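Long-range contacts in alpha-L-arabinosidase (Xanthomonas axonopodis pv. citri, PDB 6D25), which probably hydrolyses arabinofuranosyl branches of arabinoxylans, coping with internal di-substituted units of the backbone: residues 323-331 and 342-352; 385-396 and 482-492. All coordinates share one frame; numbering follows the deposited sequence.

Contact 1: 323-331 and 342-352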
loop_
_atom_site.group_PDB
_atom_site.type_symbol
_atom_site.label_atom_id
_atom_site.label_comp_id
_atom_site.label_asym_id
_atom_site.label_seq_id
_atom_site.Cartn_x
_atom_site.Cartn_y
_atom_site.Cartn_z
ATOM N N ASP A 323 22.307 5.320 -11.019
ATOM C CA ASP A 323 21.892 4.261 -11.974
ATOM C C ASP A 323 21.085 4.836 -13.139
ATOM O O ASP A 323 20.602 4.052 -13.946
ATOM C CB ASP A 323 21.273 3.055 -11.283
ATOM C CG ASP A 323 20.052 3.440 -10.510
ATOM O OD1 ASP A 323 19.756 4.645 -10.549
ATOM O OD2 ASP A 323 19.427 2.536 -9.919
ATOM N N GLU A 324 21.048 6.165 -13.280
ATOM C CA GLU A 324 20.736 6.780 -14.594
ATOM C C GLU A 324 21.590 8.033 -14.746
ATOM O O GLU A 324 21.526 8.913 -13.901
ATOM C CB GLU A 324 19.246 7.141 -14.759
ATOM C CG GLU A 324 18.326 5.959 -14.544
ATOM C CD GLU A 324 16.832 6.246 -14.598
ATOM O OE1 GLU A 324 16.489 7.356 -15.040
ATOM O OE2 GLU A 324 16.045 5.354 -14.167
ATOM N N TRP A 325 22.371 8.079 -15.817
ATOM C CA TRP A 325 23.086 9.261 -16.243
ATOM C C TRP A 325 23.253 9.221 -17.767
ATOM O O TRP A 325 23.026 8.179 -18.374
ATOM C CB TRP A 325 24.435 9.380 -15.526
ATOM C CG TRP A 325 25.421 8.313 -15.888
ATOM C CD1 TRP A 325 25.496 7.062 -15.347
ATOM C CD2 TRP A 325 26.486 8.392 -16.854
ATOM N NE1 TRP A 325 26.499 6.340 -15.935
ATOM C CE2 TRP A 325 27.150 7.139 -16.836
ATOM C CE3 TRP A 325 26.937 9.373 -17.740
ATOM C CZ2 TRP A 325 28.234 6.859 -17.674
ATOM C CZ3 TRP A 325 28.027 9.106 -18.535
ATOM C CH2 TRP A 325 28.668 7.866 -18.511
ATOM N N GLY A 326 23.663 10.337 -18.321
ATOM C CA GLY A 326 23.881 10.490 -19.760
ATOM C C GLY A 326 23.064 11.602 -20.369
ATOM O O GLY A 326 22.332 12.299 -19.689
ATOM N N THR A 327 23.225 11.778 -21.681
ATOM C CA THR A 327 22.599 12.861 -22.389
ATOM C C THR A 327 21.173 12.490 -22.791
ATOM O O THR A 327 20.873 11.368 -23.115
ATOM C CB THR A 327 23.421 13.258 -23.621
ATOM O OG1 THR A 327 23.648 12.110 -24.451
ATOM C CG2 THR A 327 24.736 13.869 -23.217
ATOM N N TRP A 328 20.333 13.515 -22.821
ATOM C CA TRP A 328 18.965 13.405 -23.319
ATOM C C TRP A 328 18.699 14.582 -24.261
ATOM O O TRP A 328 18.685 15.727 -23.824
ATOM C CB TRP A 328 17.983 13.374 -22.144
ATOM C CG TRP A 328 16.612 12.863 -22.468
ATOM C CD1 TRP A 328 15.926 12.978 -23.646
ATOM C CD2 TRP A 328 15.727 12.189 -21.553
ATOM N NE1 TRP A 328 14.695 12.400 -23.537
ATOM C CE2 TRP A 328 14.533 11.911 -22.260
ATOM C CE3 TRP A 328 15.824 11.803 -20.220
ATOM C CZ2 TRP A 328 13.446 11.269 -21.673
ATOM C CZ3 TRP A 328 14.761 11.133 -19.642
ATOM C CH2 TRP A 328 13.592 10.867 -20.366
ATOM N N TYR A 329 18.498 14.250 -25.542
ATOM C CA TYR A 329 18.291 15.210 -26.621
ATOM C C TYR A 329 16.847 15.144 -27.153
ATOM O O TYR A 329 16.088 14.296 -26.760
ATOM C CB TYR A 329 19.265 14.900 -27.770
ATOM C CG TYR A 329 20.731 14.951 -27.399
ATOM C CD1 TYR A 329 21.294 16.117 -26.883
ATOM C CD2 TYR A 329 21.567 13.871 -27.615
ATOM C CE1 TYR A 329 22.643 16.182 -26.553
ATOM C CE2 TYR A 329 22.922 13.929 -27.320
ATOM C CZ TYR A 329 23.463 15.086 -26.775
ATOM O OH TYR A 329 24.805 15.170 -26.484
ATOM N N ALA A 330 16.516 16.023 -28.092
ATOM C CA ALA A 330 15.313 15.860 -28.902
ATOM C C ALA A 330 15.384 14.503 -29.609
ATOM O O ALA A 330 16.465 14.054 -30.017
ATOM C CB ALA A 330 15.168 16.974 -29.925
ATOM N N PRO A 331 14.240 13.887 -29.819
ATOM C CA PRO A 331 14.203 12.680 -30.660
ATOM C C PRO A 331 14.596 13.012 -32.109
ATOM O O PRO A 331 14.340 14.125 -32.576
ATOM C CB PRO A 331 12.743 12.226 -30.578
ATOM C CG PRO A 331 11.976 13.524 -30.370
ATOM C CD PRO A 331 12.876 14.390 -29.515
ATOM N N GLN A 342 18.125 8.988 -30.419
ATOM C CA GLN A 342 18.952 10.154 -30.658
ATOM C C GLN A 342 20.303 9.654 -31.198
ATOM O O GLN A 342 20.689 8.508 -30.938
ATOM C CB GLN A 342 19.104 10.978 -29.378
ATOM C CG GLN A 342 19.761 10.223 -28.228
ATOM C CD GLN A 342 19.707 10.917 -26.875
ATOM O OE1 GLN A 342 18.691 11.525 -26.531
ATOM N NE2 GLN A 342 20.772 10.807 -26.098
ATOM N N GLN A 343 21.013 10.517 -31.908
ATOM C CA GLN A 343 22.352 10.189 -32.346
ATOM C C GLN A 343 23.326 10.435 -31.186
ATOM O O GLN A 343 22.974 10.885 -30.057
ATOM C CB GLN A 343 22.739 10.949 -33.637
ATOM C CG GLN A 343 22.655 10.107 -34.908
ATOM C CD GLN A 343 23.691 9.004 -34.964
ATOM O OE1 GLN A 343 24.534 8.904 -34.076
ATOM N NE2 GLN A 343 23.640 8.155 -35.994
ATOM N N ASN A 344 24.552 10.012 -31.441
ATOM C CA ASN A 344 25.601 9.872 -30.441
ATOM C C ASN A 344 26.888 10.369 -31.100
ATOM O O ASN A 344 27.383 9.721 -32.039
ATOM C CB ASN A 344 25.641 8.408 -30.014
ATOM C CG ASN A 344 26.336 8.143 -28.704
ATOM O OD1 ASN A 344 27.551 8.449 -28.558
ATOM N ND2 ASN A 344 25.620 7.479 -27.811
ATOM N N SER A 345 27.340 11.566 -30.684
ATOM C CA SER A 345 28.395 12.269 -31.369
ATOM C C SER A 345 29.654 12.317 -30.503
ATOM O O SER A 345 29.687 11.824 -29.376
ATOM C CB SER A 345 27.942 13.678 -31.722
ATOM O OG SER A 345 27.932 14.488 -30.555
ATOM N N LEU A 346 30.688 12.960 -31.041
ATOM C CA LEU A 346 31.903 13.214 -30.251
ATOM C C LEU A 346 31.556 13.906 -28.915
ATOM O O LEU A 346 32.224 13.653 -27.877
ATOM C CB LEU A 346 32.880 14.050 -31.066
ATOM C CG LEU A 346 34.211 14.371 -30.392
ATOM C CD1 LEU A 346 34.987 13.107 -30.026
ATOM C CD2 LEU A 346 35.038 15.312 -31.295
ATOM N N ARG A 347 30.547 14.768 -28.932
ATOM C CA ARG A 347 30.114 15.456 -27.704
ATOM C C ARG A 347 29.724 14.418 -26.618
ATOM O O ARG A 347 30.048 14.557 -25.434
ATOM C CB ARG A 347 28.943 16.382 -28.037
ATOM C CG ARG A 347 28.459 17.235 -26.864
ATOM C CD ARG A 347 27.339 18.188 -27.247
ATOM N NE ARG A 347 26.195 17.494 -27.812
ATOM C CZ ARG A 347 25.135 18.122 -28.358
ATOM N NH1 ARG A 347 24.994 19.434 -28.225
ATOM N NH2 ARG A 347 24.258 17.426 -29.063
ATOM N N ASP A 348 29.023 13.377 -27.037
ATOM C CA ASP A 348 28.574 12.294 -26.130
ATOM C C ASP A 348 29.774 11.512 -25.600
ATOM O O ASP A 348 29.773 11.107 -24.426
ATOM C CB ASP A 348 27.529 11.432 -26.812
ATOM C CG ASP A 348 26.317 12.276 -27.174
ATOM O OD1 ASP A 348 25.657 12.761 -26.213
ATOM O OD2 ASP A 348 26.086 12.550 -28.386
ATOM N N ALA A 349 30.790 11.299 -26.440
ATOM C CA ALA A 349 32.026 10.656 -25.954
ATOM C C ALA A 349 32.614 11.475 -24.804
ATOM O O ALA A 349 32.982 10.901 -23.771
ATOM C CB ALA A 349 33.007 10.515 -27.063
ATOM N N LEU A 350 32.737 12.803 -24.993
ATOM C CA LEU A 350 33.303 13.619 -23.908
ATOM C C LEU A 350 32.423 13.567 -22.653
ATOM O O LEU A 350 32.956 13.591 -21.527
ATOM C CB LEU A 350 33.537 15.060 -24.386
ATOM C CG LEU A 350 34.924 15.288 -24.992
ATOM C CD1 LEU A 350 35.030 14.734 -26.406
ATOM C CD2 LEU A 350 35.309 16.730 -24.991
ATOM N N VAL A 351 31.093 13.555 -22.826
ATOM C CA VAL A 351 30.218 13.413 -21.687
ATOM C C VAL A 351 30.601 12.150 -20.906
ATOM O O VAL A 351 30.744 12.189 -19.674
ATOM C CB VAL A 351 28.726 13.416 -22.075
ATOM C CG1 VAL A 351 27.846 12.867 -20.978
ATOM C CG2 VAL A 351 28.280 14.816 -22.466
ATOM N N ALA A 352 30.781 11.036 -21.605
ATOM C CA ALA A 352 31.135 9.787 -20.914
ATOM C C ALA A 352 32.495 9.899 -20.221
ATOM O O ALA A 352 32.620 9.482 -19.065
ATOM C CB ALA A 352 31.087 8.634 -21.888
#

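Contact 2: 385-396 and 482-492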
loop_
_atom_site.group_PDB
_atom_site.type_symbol
_atom_site.label_atom_id
_atom_site.label_comp_id
_atom_site.label_asym_id
_atom_site.label_seq_id
_atom_site.Cartn_x
_atom_site.Cartn_y
_atom_site.Cartn_z
ATOM N N ASP A 385 19.437 -1.348 -36.821
ATOM C CA ASP A 385 18.311 -1.159 -37.702
ATOM C C ASP A 385 18.209 -2.394 -38.609
ATOM O O ASP A 385 18.961 -2.506 -39.591
ATOM C CB ASP A 385 18.509 0.116 -38.525
ATOM C CG ASP A 385 17.362 0.399 -39.489
ATOM O OD1 ASP A 385 16.337 -0.282 -39.418
ATOM O OD2 ASP A 385 17.509 1.294 -40.283
ATOM N N GLY A 386 17.370 -3.331 -38.225
ATOM C CA GLY A 386 17.397 -4.632 -38.826
ATOM C C GLY A 386 18.767 -5.250 -38.645
ATOM O O GLY A 386 19.319 -5.165 -37.552
ATOM N N ASP A 387 19.355 -5.814 -39.691
ATOM C CA ASP A 387 20.621 -6.497 -39.517
ATOM C C ASP A 387 21.791 -5.500 -39.427
ATOM O O ASP A 387 22.875 -5.942 -39.170
ATOM C CB ASP A 387 20.855 -7.580 -40.576
ATOM C CG ASP A 387 20.980 -7.076 -42.004
ATOM O OD1 ASP A 387 21.011 -5.868 -42.226
ATOM O OD2 ASP A 387 20.957 -7.912 -42.911
ATOM N N LYS A 388 21.565 -4.199 -39.564
ATOM C CA LYS A 388 22.650 -3.212 -39.448
ATOM C C LYS A 388 22.938 -2.874 -37.979
ATOM O O LYS A 388 22.032 -2.829 -37.159
ATOM C CB LYS A 388 22.256 -1.939 -40.187
ATOM C CG LYS A 388 22.096 -2.105 -41.693
ATOM C CD LYS A 388 21.526 -0.896 -42.388
ATOM C CE LYS A 388 21.095 -1.284 -43.783
ATOM N NZ LYS A 388 20.542 -0.130 -44.498
ATOM N N MET A 389 24.204 -2.623 -37.676
ATOM C CA MET A 389 24.631 -2.284 -36.334
ATOM C C MET A 389 25.764 -1.266 -36.408
ATOM O O MET A 389 26.640 -1.422 -37.224
ATOM C CB MET A 389 25.120 -3.522 -35.576
ATOM C CG MET A 389 25.340 -3.259 -34.091
ATOM S SD MET A 389 26.352 -4.496 -33.211
ATOM C CE MET A 389 27.945 -4.050 -33.896
ATOM N N VAL A 390 25.772 -0.281 -35.528
ATOM C CA VAL A 390 26.895 0.647 -35.436
ATOM C C VAL A 390 27.253 0.891 -33.966
ATOM O O VAL A 390 26.390 0.930 -33.089
ATOM C CB VAL A 390 26.592 1.959 -36.187
ATOM C CG1 VAL A 390 25.471 2.753 -35.571
ATOM C CG2 VAL A 390 27.810 2.850 -36.281
ATOM N N LEU A 391 28.539 0.983 -33.701
ATOM C CA LEU A 391 29.091 1.298 -32.401
ATOM C C LEU A 391 29.206 2.823 -32.276
ATOM O O LEU A 391 29.709 3.473 -33.165
ATOM C CB LEU A 391 30.481 0.671 -32.270
ATOM C CG LEU A 391 30.551 -0.842 -32.463
ATOM C CD1 LEU A 391 31.966 -1.359 -32.348
ATOM C CD2 LEU A 391 29.743 -1.532 -31.391
ATOM N N THR A 392 28.755 3.365 -31.164
ATOM C CA THR A 392 28.724 4.828 -30.993
ATOM C C THR A 392 30.059 5.329 -30.416
ATOM O O THR A 392 30.847 4.579 -29.857
ATOM C CB THR A 392 27.575 5.238 -30.071
ATOM O OG1 THR A 392 27.865 4.753 -28.754
ATOM C CG2 THR A 392 26.235 4.731 -30.578
ATOM N N PRO A 393 30.281 6.638 -30.494
ATOM C CA PRO A 393 31.405 7.237 -29.813
ATOM C C PRO A 393 31.432 6.897 -28.320
ATOM O O PRO A 393 32.504 6.687 -27.760
ATOM C CB PRO A 393 31.257 8.747 -30.057
ATOM C CG PRO A 393 30.563 8.792 -31.367
ATOM C CD PRO A 393 29.562 7.648 -31.285
ATOM N N THR A 394 30.270 6.814 -27.695
ATOM C CA THR A 394 30.184 6.518 -26.274
ATOM C C THR A 394 30.697 5.102 -26.004
ATOM O O THR A 394 31.414 4.893 -25.036
ATOM C CB THR A 394 28.745 6.695 -25.767
ATOM O OG1 THR A 394 28.369 8.049 -25.948
ATOM C CG2 THR A 394 28.578 6.295 -24.314
ATOM N N TYR A 395 30.344 4.132 -26.835
ATOM C CA TYR A 395 30.870 2.766 -26.743
ATOM C C TYR A 395 32.388 2.776 -26.644
ATOM O O TYR A 395 32.980 2.056 -25.819
ATOM C CB TYR A 395 30.443 1.940 -27.955
ATOM C CG TYR A 395 31.011 0.549 -28.027
ATOM C CD1 TYR A 395 32.234 0.276 -28.609
ATOM C CD2 TYR A 395 30.307 -0.527 -27.507
ATOM C CE1 TYR A 395 32.755 -1.008 -28.660
ATOM C CE2 TYR A 395 30.799 -1.820 -27.579
ATOM C CZ TYR A 395 32.025 -2.071 -28.169
ATOM O OH TYR A 395 32.487 -3.366 -28.224
ATOM N N HIS A 396 33.013 3.562 -27.520
ATOM C CA HIS A 396 34.472 3.606 -27.590
ATOM C C HIS A 396 35.044 4.182 -26.297
ATOM O O HIS A 396 36.151 3.797 -25.910
ATOM C CB HIS A 396 34.931 4.400 -28.806
ATOM C CG HIS A 396 34.540 3.752 -30.090
ATOM N ND1 HIS A 396 34.816 2.420 -30.370
ATOM C CD2 HIS A 396 33.889 4.234 -31.177
ATOM C CE1 HIS A 396 34.407 2.135 -31.592
ATOM N NE2 HIS A 396 33.781 3.213 -32.075
ATOM N N ASN A 482 28.657 8.461 -35.774
ATOM C CA ASN A 482 28.791 7.257 -36.579
ATOM C C ASN A 482 27.426 6.889 -37.173
ATOM O O ASN A 482 26.384 7.030 -36.508
ATOM C CB ASN A 482 29.356 6.124 -35.727
ATOM C CG ASN A 482 30.796 6.351 -35.342
ATOM O OD1 ASN A 482 31.517 7.043 -36.075
ATOM N ND2 ASN A 482 31.205 5.802 -34.194
ATOM N N THR A 483 27.449 6.403 -38.398
ATOM C CA THR A 483 26.262 5.878 -39.090
ATOM C C THR A 483 26.598 4.509 -39.703
ATOM O O THR A 483 27.754 4.129 -39.805
ATOM C CB THR A 483 25.815 6.823 -40.211
ATOM O OG1 THR A 483 26.892 6.902 -41.143
ATOM C CG2 THR A 483 25.465 8.212 -39.721
ATOM N N TYR A 484 25.587 3.800 -40.176
ATOM C CA TYR A 484 25.760 2.509 -40.867
ATOM C C TYR A 484 26.662 2.705 -42.100
ATOM O O TYR A 484 27.569 1.894 -42.343
ATOM C CB TYR A 484 24.398 1.882 -41.187
ATOM C CG TYR A 484 23.457 1.807 -40.003
ATOM C CD1 TYR A 484 23.786 1.025 -38.906
ATOM C CD2 TYR A 484 22.256 2.512 -39.943
ATOM C CE1 TYR A 484 22.977 0.951 -37.780
ATOM C CE2 TYR A 484 21.443 2.462 -38.823
ATOM C CZ TYR A 484 21.811 1.685 -37.726
ATOM O OH TYR A 484 21.053 1.576 -36.603
ATOM N N ALA A 485 26.486 3.814 -42.814
ATOM C CA ALA A 485 27.286 4.138 -44.007
ATOM C C ALA A 485 28.706 4.582 -43.633
ATOM O O ALA A 485 29.597 4.416 -44.424
ATOM C CB ALA A 485 26.600 5.224 -44.838
ATOM N N GLN A 486 28.890 5.240 -42.485
ATOM C CA GLN A 486 30.188 5.780 -42.011
ATOM C C GLN A 486 30.405 5.308 -40.561
ATOM O O GLN A 486 30.311 6.088 -39.619
ATOM C CB GLN A 486 30.239 7.309 -42.014
ATOM C CG GLN A 486 29.957 7.957 -43.350
ATOM C CD GLN A 486 31.049 7.732 -44.350
ATOM O OE1 GLN A 486 32.171 7.381 -44.013
ATOM N NE2 GLN A 486 30.695 7.913 -45.611
ATOM N N PRO A 487 30.683 4.029 -40.383
ATOM C CA PRO A 487 30.609 3.412 -39.075
ATOM C C PRO A 487 31.794 3.759 -38.177
ATOM O O PRO A 487 31.706 3.510 -36.990
ATOM C CB PRO A 487 30.599 1.900 -39.368
ATOM C CG PRO A 487 31.287 1.759 -40.687
ATOM C CD PRO A 487 30.884 3.016 -41.437
ATOM N N GLN A 488 32.883 4.262 -38.751
ATOM C CA GLN A 488 34.082 4.584 -37.949
ATOM C C GLN A 488 34.456 6.052 -38.164
ATOM O O GLN A 488 35.621 6.404 -38.073
ATOM C CB GLN A 488 35.259 3.659 -38.273
ATOM C CG GLN A 488 34.962 2.193 -37.944
ATOM C CD GLN A 488 36.201 1.385 -37.649
ATOM O OE1 GLN A 488 37.019 1.207 -38.531
ATOM N NE2 GLN A 488 36.381 0.936 -36.416
ATOM N N ALA A 489 33.495 6.921 -38.338
ATOM C CA ALA A 489 33.788 8.357 -38.425
ATOM C C ALA A 489 34.409 8.821 -37.096
ATOM O O ALA A 489 35.197 9.746 -37.109
ATOM C CB ALA A 489 32.525 9.157 -38.732
ATOM N N VAL A 490 33.986 8.241 -35.967
ATOM C CA VAL A 490 34.519 8.585 -34.649
ATOM C C VAL A 490 34.963 7.271 -34.004
ATOM O O VAL A 490 34.118 6.479 -33.615
ATOM C CB VAL A 490 33.496 9.300 -33.748
ATOM C CG1 VAL A 490 34.129 9.802 -32.457
ATOM C CG2 VAL A 490 32.850 10.475 -34.467
ATOM N N ALA A 491 36.290 7.044 -33.946
ATOM C CA ALA A 491 36.766 5.748 -33.415
ATOM C C ALA A 491 38.220 5.899 -32.998
ATOM O O ALA A 491 38.940 6.690 -33.583
ATOM C CB ALA A 491 36.627 4.648 -34.455
ATOM N N PRO A 492 38.636 5.109 -31.994
ATOM C CA PRO A 492 39.916 5.347 -31.391
ATOM C C PRO A 492 41.042 4.850 -32.305
ATOM O O PRO A 492 40.874 3.850 -32.969
ATOM C CB PRO A 492 39.871 4.609 -30.041
ATOM C CG PRO A 492 38.802 3.583 -30.201
ATOM C CD PRO A 492 37.880 4.102 -31.280
HETATM O O HOH W 1 30.408 0.996 -36.008
HETATM O O HOH W 2 32.897 3.043 -34.493
#

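Contact 1: 323-331 and 342-352
Gln-342 reaches across to the backbone of Thr-327 and Tyr-329 and ties down both with one amide. Its NE2 donates to Thr-327 O at 3.0 Å, and its OE1 accepts from Tyr-329 N at 2.9 Å in a nearly straight bond (168°), so the two-pronged grip brackets Trp-328 and fixes the amide's rotation. Both donors come in above the plane of the carbonyl they meet. Ser-345 then caps the helix that starts at Leu-346: its N gives a bond to Asp-348 OD2, on the anti lone pair, 2.8 Å long, and its OG accepts a weak bond from Arg-347 N, Ser-345 and Asp-348 forming a capping box. This helix, 346-361, follows strand 319-325, the seventh of eight parallel strands in the (beta/alpha)8 barrel, and 323-331 carries the chain out of that strand into the loop above it. On the first turn Arg-347 bends at chi3 (57°), which brings one face of its guanidinium to Tyr-329 CE1, 3.2 Å from NH2, the two planes 23° apart. NE gives only a weak bond to the tyrosine hydroxyl; the stronger partner of NH2 is Ser-279 O, and Phe-283 adds a cation-pi contact. Asp-348 collects two hydroxyls on a single oxygen: OD1 accepts from Thr-327 OG1 at 2.8 Å and from Tyr-329 OH at 2.6 Å, the donors arriving from opposite faces of the carboxylate. With OD2 held by the cap, the carboxylate is pinned at both ends, and Arg-347 nearby would probably stabilise its charge. One turn on, Val-351 presses CG2 against Thr-327 CG2 (3.7 Å). Ala-352 brings its CA to the edge of the Trp-325 indole, 3.9 Å from CH2, while Phe-359 further along the helix meets that tryptophan edge-to-face.

Contact 2: 385-396 and 482-492
Asn-482 makes the one direct hydrogen bond between the two segments: its ND2 donates to Leu-391 O at 3.0 Å, in the carbonyl plane of the acceptor. On one flank of it, His-396 turns a ring face to Pro-492, whose CD sits 3.7 Å from the ring centroid in a CH-pi contact, and Ala-491 CA lies over a face as well. At the far end Tyr-484 has CG anti to its carbonyl carbon (chi1 -51°), which carries the ring to strand 388-391. Lys-388 CB rests over the face of that ring, 3.9 Å from its centroid, and Val-390 CG1 touches CE1. The other methyl of Val-390, CG2, packs against Asn-482 CB at 3.7 Å, and Pro-393 CG meets Val-490 CB at 3.8 Å.

The next shell fixes these groups. The amide of Asn-482 is held flat by Val-490, whose N donates to OD1 at 2.7 Å along a lone pair while its O accepts from ND2, so ND2 serves two carbonyls. Water 2, in the plane of the His-396 ring, lies 2.6 Å from His-396 NE2 and donates to Pro-487 O; water 1 links Leu-391 N to that same carbonyl. An ST motif, Gln-486 N donating to Thr-483 OG1, spans Tyr-484 and shapes the loop that carries it. At the start of the helix that carries His-396, Thr-392 is the N-cap and accepts from Tyr-395 N, and its OG1 also bonds Ala-380 O. The loop that follows strand 468-473 of the C-terminal beta domain thus lies along a beta-hairpin, turned by a type II' turn, and the N-terminus of the helix after it, a junction between the barrel and the beta domain.

In the fold
Contact 1 and contact 2 lie in series along the chain, their centres about 14 Å apart, and residues 343-344 bridge them. Asn-344 OD1 is 2.8 Å from Thr-394 OG1, and Gln-343 NE2 is 3.0 Å from Asn-482 O, both probable hydrogen bonds. Asn-344 also packs on Thr-392 and Pro-393, so Asn-344, just before one helix, links it to the first turn of the other. Contact 1 is the deeper, about 11 Å from the chain centre against 19 Å for contact 2. A glycerol, which may mark a pocket, hydrogen-bonds Glu-324 and lies about 4 Å from the Trp-328 side chain, at the strand end where barrel glycosidases bind substrate.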